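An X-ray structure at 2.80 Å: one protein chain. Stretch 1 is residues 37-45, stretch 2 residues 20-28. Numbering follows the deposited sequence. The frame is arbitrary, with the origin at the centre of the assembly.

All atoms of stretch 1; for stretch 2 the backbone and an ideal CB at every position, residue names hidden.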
ATOM      1  N   VAL A  37     -21.526  -0.944 -11.645  1.00 48.39           N
ATOM      2  CA  VAL A  37     -20.220  -0.520 -11.162  1.00 46.16           C
ATOM      3  C   VAL A  37     -19.349  -0.149 -12.371  1.00 49.71           C
ATOM      4  O   VAL A  37     -19.105  -0.991 -13.224  1.00 48.25           O
ATOM      5  CB  VAL A  37     -19.594  -1.631 -10.281  1.00 48.70           C
ATOM      6  CG1 VAL A  37     -18.139  -1.313  -9.932  1.00 47.30           C
ATOM      7  CG2 VAL A  37     -20.416  -1.826  -9.007  1.00 49.00           C
ATOM      8  N   PHE A  38     -18.894   1.121 -12.446  1.00 46.93           N
ATOM      9  CA  PHE A  38     -18.048   1.608 -13.541  1.00 46.05           C
ATOM     10  C   PHE A  38     -16.604   1.600 -13.102  1.00 49.41           C
ATOM     11  O   PHE A  38     -16.261   2.285 -12.149  1.00 48.81           O
ATOM     12  CB  PHE A  38     -18.487   3.002 -13.978  1.00 48.65           C
ATOM     13  CG  PHE A  38     -19.938   3.011 -14.387  1.00 51.72           C
ATOM     14  CD1 PHE A  38     -20.329   2.517 -15.627  1.00 54.15           C
ATOM     15  CD2 PHE A  38     -20.931   3.361 -13.477  1.00 55.15           C
ATOM     16  CE1 PHE A  38     -21.681   2.465 -15.985  1.00 56.20           C
ATOM     17  CE2 PHE A  38     -22.284   3.310 -13.839  1.00 58.91           C
ATOM     18  CZ  PHE A  38     -22.649   2.849 -15.087  1.00 56.73           C
ATOM     19  N   VAL A  39     -15.773   0.776 -13.767  1.00 45.95           N
ATOM     20  CA  VAL A  39     -14.345   0.623 -13.481  1.00 44.51           C
ATOM     21  C   VAL A  39     -13.562   1.291 -14.595  1.00 49.36           C
ATOM     22  O   VAL A  39     -13.896   1.117 -15.771  1.00 49.75           O
ATOM     23  CB  VAL A  39     -13.952  -0.866 -13.354  1.00 47.52           C
ATOM     24  CG1 VAL A  39     -12.478  -1.012 -13.005  1.00 46.14           C
ATOM     25  CG2 VAL A  39     -14.812  -1.583 -12.326  1.00 47.55           C
ATOM     26  N   TYR A  40     -12.499   2.020 -14.230  1.00 45.34           N
ATOM     27  CA  TYR A  40     -11.663   2.739 -15.180  1.00 44.39           C
ATOM     28  C   TYR A  40     -10.215   2.517 -14.927  1.00 47.79           C
ATOM     29  O   TYR A  40      -9.823   2.377 -13.772  1.00 48.13           O
ATOM     30  CB  TYR A  40     -11.887   4.249 -15.043  1.00 45.28           C
ATOM     31  CG  TYR A  40     -13.272   4.732 -15.368  1.00 46.65           C
ATOM     32  CD1 TYR A  40     -14.281   4.702 -14.415  1.00 48.69           C
ATOM     33  CD2 TYR A  40     -13.553   5.325 -16.593  1.00 48.13           C
ATOM     34  CE1 TYR A  40     -15.569   5.152 -14.709  1.00 50.44           C
ATOM     35  CE2 TYR A  40     -14.830   5.804 -16.892  1.00 50.01           C
ATOM     36  CZ  TYR A  40     -15.834   5.721 -15.944  1.00 55.92           C
ATOM     37  OH  TYR A  40     -17.097   6.171 -16.231  1.00 57.17           O
ATOM     38  N   LYS A  41      -9.400   2.601 -15.984  1.00 42.63           N
ATOM     39  CA  LYS A  41      -7.952   2.610 -15.866  1.00 41.26           C
ATOM     40  C   LYS A  41      -7.565   4.080 -15.703  1.00 47.32           C
ATOM     41  O   LYS A  41      -7.931   4.868 -16.574  1.00 49.05           O
ATOM     42  CB  LYS A  41      -7.283   2.039 -17.135  1.00 42.51           C
ATOM     43  CG  LYS A  41      -7.494   0.580 -17.403  1.00 49.60           C
ATOM     44  CD  LYS A  41      -6.941   0.207 -18.796  1.00 55.84           C
ATOM     45  CE  LYS A  41      -6.674  -1.279 -18.956  1.00 69.96           C
ATOM     46  NZ  LYS A  41      -7.148  -1.803 -20.273  1.00 87.37           N
ATOM     47  N   ASP A  42      -6.869   4.481 -14.633  1.00 43.14           N
ATOM     48  CA  ASP A  42      -6.441   5.887 -14.511  1.00 44.09           C
ATOM     49  C   ASP A  42      -5.133   6.044 -15.325  1.00 48.64           C
ATOM     50  O   ASP A  42      -4.058   5.681 -14.839  1.00 47.35           O
ATOM     51  CB  ASP A  42      -6.269   6.310 -13.027  1.00 45.89           C
ATOM     52  CG  ASP A  42      -6.078   7.802 -12.816  1.00 58.60           C
ATOM     53  OD1 ASP A  42      -5.508   8.459 -13.706  1.00 59.81           O
ATOM     54  OD2 ASP A  42      -6.503   8.310 -11.758  1.00 66.45           O
ATOM     55  N   LEU A  43      -5.233   6.560 -16.578  1.00 45.86           N
ATOM     56  CA  LEU A  43      -4.061   6.693 -17.445  1.00 44.86           C
ATOM     57  C   LEU A  43      -3.196   7.870 -17.024  1.00 51.02           C
ATOM     58  O   LEU A  43      -1.996   7.851 -17.309  1.00 51.64           O
ATOM     59  CB  LEU A  43      -4.448   6.815 -18.915  1.00 45.14           C
ATOM     60  CG  LEU A  43      -5.417   5.753 -19.482  1.00 48.26           C
ATOM     61  CD1 LEU A  43      -5.593   5.948 -20.962  1.00 49.27           C
ATOM     62  CD2 LEU A  43      -4.942   4.334 -19.197  1.00 45.65           C
ATOM     63  N   LYS A  44      -3.783   8.882 -16.324  1.00 47.28           N
ATOM     64  CA  LYS A  44      -3.036  10.047 -15.812  1.00 46.92           C
ATOM     65  C   LYS A  44      -2.029   9.592 -14.769  1.00 50.21           C
ATOM     66  O   LYS A  44      -0.873  10.014 -14.808  1.00 51.28           O
ATOM     67  CB  LYS A  44      -4.006  11.071 -15.182  1.00 49.37           C
ATOM     68  CG  LYS A  44      -3.433  12.443 -14.890  1.00 45.53           C
ATOM     69  CD  LYS A  44      -4.488  13.328 -14.212  1.00 43.74           C
ATOM     70  CE  LYS A  44      -4.692  14.653 -14.897  1.00 59.88           C
ATOM     71  NZ  LYS A  44      -3.657  15.662 -14.527  1.00 73.08           N
ATOM     72  N   TYR A  45      -2.477   8.724 -13.822  1.00 44.06           N
ATOM     73  CA  TYR A  45      -1.613   8.215 -12.754  1.00 41.02           C
ATOM     74  C   TYR A  45      -0.681   7.169 -13.302  1.00 44.67           C
ATOM     75  O   TYR A  45       0.490   7.220 -12.986  1.00 45.37           O
ATOM     76  CB  TYR A  45      -2.408   7.713 -11.544  1.00 40.02           C
ATOM     77  CG  TYR A  45      -2.667   8.849 -10.585  1.00 41.20           C
ATOM     78  CD1 TYR A  45      -3.529   9.885 -10.924  1.00 43.21           C
ATOM     79  CD2 TYR A  45      -1.913   8.990  -9.426  1.00 42.03           C
ATOM     80  CE1 TYR A  45      -3.686  10.997 -10.102  1.00 43.78           C
ATOM     81  CE2 TYR A  45      -2.041  10.111  -8.609  1.00 44.11           C
ATOM     82  CZ  TYR A  45      -2.910  11.129  -8.962  1.00 50.20           C
ATOM     83  OH  TYR A  45      -3.000  12.244  -8.151  1.00 47.61           O
ATOM     84  N   UNK A  20     -12.751  14.843 -18.908  1.00 62.96           N
ATOM     85  CA  UNK A  20     -11.785  14.280 -19.857  1.00 62.55           C
ATOM     86  C   UNK A  20     -10.347  14.563 -19.407  1.00 66.88           C
ATOM     87  O   UNK A  20      -9.453  13.772 -19.728  1.00 66.28           O
ATOM     88  CB  UNK A  20     -12.020  14.850 -21.257  1.00 62.55           C
ATOM     89  N   UNK A  21     -10.134  15.660 -18.624  1.00 63.83           N
ATOM     90  CA  UNK A  21      -8.827  16.018 -18.054  1.00 63.32           C
ATOM     91  C   UNK A  21      -8.272  14.884 -17.139  1.00 65.00           C
ATOM     92  O   UNK A  21      -7.054  14.711 -17.079  1.00 64.69           O
ATOM     93  CB  UNK A  21      -8.950  17.321 -17.261  1.00 63.32           C
ATOM     94  N   UNK A  22      -9.168  14.094 -16.469  1.00 59.24           N
ATOM     95  CA  UNK A  22      -8.787  12.988 -15.571  1.00 56.29           C
ATOM     96  C   UNK A  22      -8.084  11.828 -16.306  1.00 58.21           C
ATOM     97  O   UNK A  22      -7.427  11.015 -15.654  1.00 57.31           O
ATOM     98  CB  UNK A  22     -10.032  12.456 -14.859  1.00 56.29           C
ATOM     99  N   UNK A  23      -8.234  11.740 -17.642  1.00 53.64           N
ATOM    100  CA  UNK A  23      -7.629  10.716 -18.493  1.00 51.86           C
ATOM    101  C   UNK A  23      -7.939   9.283 -17.970  1.00 53.59           C
ATOM    102  O   UNK A  23      -7.046   8.446 -17.801  1.00 52.86           O
ATOM    103  CB  UNK A  23      -6.117  10.937 -18.568  1.00 51.86           C
ATOM    104  N   UNK A  24      -9.230   9.026 -17.727  1.00 49.13           N
ATOM    105  CA  UNK A  24      -9.732   7.719 -17.318  1.00 47.42           C
ATOM    106  C   UNK A  24     -10.194   6.973 -18.577  1.00 50.41           C
ATOM    107  O   UNK A  24     -10.685   7.602 -19.519  1.00 50.36           O
ATOM    108  CB  UNK A  24     -10.869   7.854 -16.303  1.00 47.42           C
ATOM    109  N   UNK A  25     -10.004   5.648 -18.612  1.00 45.46           N
ATOM    110  CA  UNK A  25     -10.411   4.817 -19.741  1.00 45.58           C
ATOM    111  C   UNK A  25     -11.302   3.713 -19.181  1.00 51.05           C
ATOM    112  O   UNK A  25     -10.815   2.901 -18.399  1.00 51.16           O
ATOM    113  CB  UNK A  25      -9.206   4.243 -20.489  1.00 45.58           C
ATOM    114  N   UNK A  26     -12.618   3.716 -19.516  1.00 47.98           N
ATOM    115  CA  UNK A  26     -13.558   2.718 -18.991  1.00 47.72           C
ATOM    116  C   UNK A  26     -13.137   1.321 -19.396  1.00 56.55           C
ATOM    117  O   UNK A  26     -12.698   1.127 -20.526  1.00 57.38           O
ATOM    118  CB  UNK A  26     -14.979   2.999 -19.483  1.00 47.72           C
ATOM    119  N   UNK A  27     -13.243   0.356 -18.471  1.00 55.56           N
ATOM    120  CA  UNK A  27     -12.881  -1.033 -18.752  1.00 56.54           C
ATOM    121  C   UNK A  27     -14.108  -1.782 -19.153  1.00 67.81           C
ATOM    122  O   UNK A  27     -15.184  -1.476 -18.644  1.00 69.71           O
ATOM    123  CB  UNK A  27     -12.216  -1.701 -17.547  1.00 56.54           C
ATOM    124  N   UNK A  28     -14.000  -2.780 -20.052  1.00 68.47           N
ATOM    125  CA  UNK A  28     -15.207  -3.503 -20.477  1.00 70.80           C
ATOM    126  C   UNK A  28     -15.805  -4.355 -19.367  1.00 79.56           C
ATOM    127  O   UNK A  28     -15.081  -4.759 -18.449  1.00 78.35           O
ATOM    128  CB  UNK A  28     -14.887  -4.392 -21.680  1.00 70.80           C
TER

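Positions 20 to 22 can be taken together at first. Their backbone angles are helical, and no atom of stretch 1 lies within 5.5 Å of any of the three ideal CB atoms, so the contact leaves the residue types almost unrestricted. Position 20 could hold any small or polar group; it is Ser-20, whose backbone O accepts a bond from the N of position 23 at 3.2 Å. At 21 CA-to-CB points sideways, but the ammonium group of Lys-44 offers a charge to a long acidic chain. The deposited Glu-21 reaches it: Lys-44 NZ donates to Glu-21 OE2 at 3.1 Å, within a salt bridge. At 22 the bond points away, so size is not limited from this side; the deposited Trp-22 keeps its side chain at least 5.6 Å from stretch 1, and its closest approach is by backbone O, 3.5 Å from Lys-44 CB.

Position 23 is more selective. Its phi/psi of 53/51 is left-handed, which favours glycine, asparagine or aspartate, and CA-to-CB points toward stretch 1, with the ideal CB 3.8 Å from Lys-44 N. A small polar residue would suit. Asn-23 is found; its backbone O accepts from Leu-43 N at 2.9 Å, and its OD1 lies 3.7 Å from Leu-43 CD1.

From 24 to 26 the chain pairs antiparallel with stretch 1, and side chains alternate between the faces of the sheet. The ideal CB of 24 lies on the face of Tyr-40 and Asp-42, 3.7 Å from Tyr-40 CD2, so a branched aliphatic or another apolar residue fits. Leu-24 brings its CD2 to 3.7 Å from Asp-42 CG, while its CA makes a CA-H...O contact with Lys-41 O at 3.5 Å.

Position 25 faces the other way, beside Lys-41, in a hydrogen-bonded pair: the N of 25 donates to Lys-41 O at 3.0 Å, and Lys-41 N donates to the O of 25 at 2.8 Å. The ideal CB is 4.0 Å from Leu-43 CD1. An acid would answer the lysine, though a beta-branched or polar residue could also serve. Glu-25 forms a long salt bridge, Lys-41 NZ to Glu-25 OE2 at 4.0 Å.

At 26 the ideal CB returns to the tyrosine face, 3.8 Å from Tyr-40 CE2, where an aliphatic chain could cover the ring. Leu-26 does so: its CD1 sits 3.7 Å from the Tyr-40 ring centroid, 21° off the normal, a CH-pi contact. The same CD1 is 4.1 Å from Phe-38 CB, near the plane of that ring at its edge.

Position 27 points toward stretch 1, its ideal CB 3.7 Å from Val-39 O, with Val-39 and the aliphatic part of Lys-41 nearby; a long apolar chain suits. It is selenomethionine, Met-27: SE lies 4.1 Å from Val-39 CG1, CG lies 3.8 Å from Lys-41 CG, and the backbone N donates to Val-39 O at 2.9 Å.

Position 28 points away, with nothing of stretch 1 within 5.5 Å of its ideal CB, so many residues fit; its phi of -69° also permits proline, and Pro-28 is found, without contact.

Stretch 2 (20-28) SEWNLELMP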
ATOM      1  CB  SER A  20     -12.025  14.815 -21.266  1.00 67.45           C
ATOM      2  OG  SER A  20     -11.878  16.223 -21.329  1.00 78.79           O
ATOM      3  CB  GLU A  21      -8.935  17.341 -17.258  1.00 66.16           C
ATOM      4  CG  GLU A  21      -7.594  17.907 -16.785  1.00 83.56           C
ATOM      5  CD  GLU A  21      -7.054  17.495 -15.416  1.00116.79           C
ATOM      6  OE1 GLU A  21      -7.801  16.875 -14.627  1.00108.93           O
ATOM      7  OE2 GLU A  21      -5.872  17.806 -15.133  1.00119.09           O
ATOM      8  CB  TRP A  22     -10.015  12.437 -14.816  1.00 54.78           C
ATOM      9  CG  TRP A  22     -10.746  13.441 -13.957  1.00 57.20           C
ATOM     10  CD1 TRP A  22     -10.339  14.701 -13.629  1.00 60.84           C
ATOM     11  CD2 TRP A  22     -12.005  13.242 -13.291  1.00 57.72           C
ATOM     12  NE1 TRP A  22     -11.279  15.314 -12.833  1.00 60.97           N
ATOM     13  CE2 TRP A  22     -12.318  14.446 -12.616  1.00 62.39           C
ATOM     14  CE3 TRP A  22     -12.910  12.163 -13.204  1.00 58.63           C
ATOM     15  CZ2 TRP A  22     -13.466  14.584 -11.823  1.00 62.44           C
ATOM     16  CZ3 TRP A  22     -14.077  12.323 -12.466  1.00 60.88           C
ATOM     17  CH2 TRP A  22     -14.345  13.522 -11.784  1.00 62.61           C
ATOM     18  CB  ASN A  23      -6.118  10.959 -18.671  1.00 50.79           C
ATOM     19  CG  ASN A  23      -5.501  10.291 -19.895  1.00 70.07           C
ATOM     20  OD1 ASN A  23      -6.178   9.611 -20.688  1.00 62.75           O
ATOM     21  ND2 ASN A  23      -4.173  10.387 -20.024  1.00 59.48           N
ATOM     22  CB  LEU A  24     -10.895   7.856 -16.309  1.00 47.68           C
ATOM     23  CG  LEU A  24     -10.620   8.643 -15.026  1.00 52.17           C
ATOM     24  CD1 LEU A  24     -11.781   8.553 -14.093  1.00 52.14           C
ATOM     25  CD2 LEU A  24      -9.393   8.148 -14.331  1.00 54.77           C
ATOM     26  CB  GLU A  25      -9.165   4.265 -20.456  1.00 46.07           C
ATOM     27  CG  GLU A  25      -9.424   3.617 -21.808  1.00 53.80           C
ATOM     28  CD  GLU A  25      -8.441   2.512 -22.139  1.00 76.67           C
ATOM     29  OE1 GLU A  25      -7.267   2.834 -22.436  1.00 74.23           O
ATOM     30  OE2 GLU A  25      -8.825   1.324 -22.036  1.00 75.49           O
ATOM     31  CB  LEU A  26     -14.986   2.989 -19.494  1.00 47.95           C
ATOM     32  CG  LEU A  26     -16.099   2.157 -18.862  1.00 50.55           C
ATOM     33  CD1 LEU A  26     -16.456   2.665 -17.497  1.00 50.23           C
ATOM     34  CD2 LEU A  26     -17.308   2.190 -19.701  1.00 52.28           C
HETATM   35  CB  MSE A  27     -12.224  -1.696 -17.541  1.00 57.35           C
HETATM   36  CG  MSE A  27     -10.761  -1.398 -17.453  1.00 63.01           C
HETATM   37 SE   MSE A  27      -9.959  -2.232 -15.946  0.75 69.65          SE
HETATM   38  CE  MSE A  27      -9.905  -4.007 -16.565  1.00 66.47           C
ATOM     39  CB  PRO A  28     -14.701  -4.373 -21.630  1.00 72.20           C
ATOM     40  CG  PRO A  28     -13.270  -4.570 -21.349  1.00 74.70           C
ATOM     41  CD  PRO A  28     -12.797  -3.297 -20.736  1.00 69.65           C
TER
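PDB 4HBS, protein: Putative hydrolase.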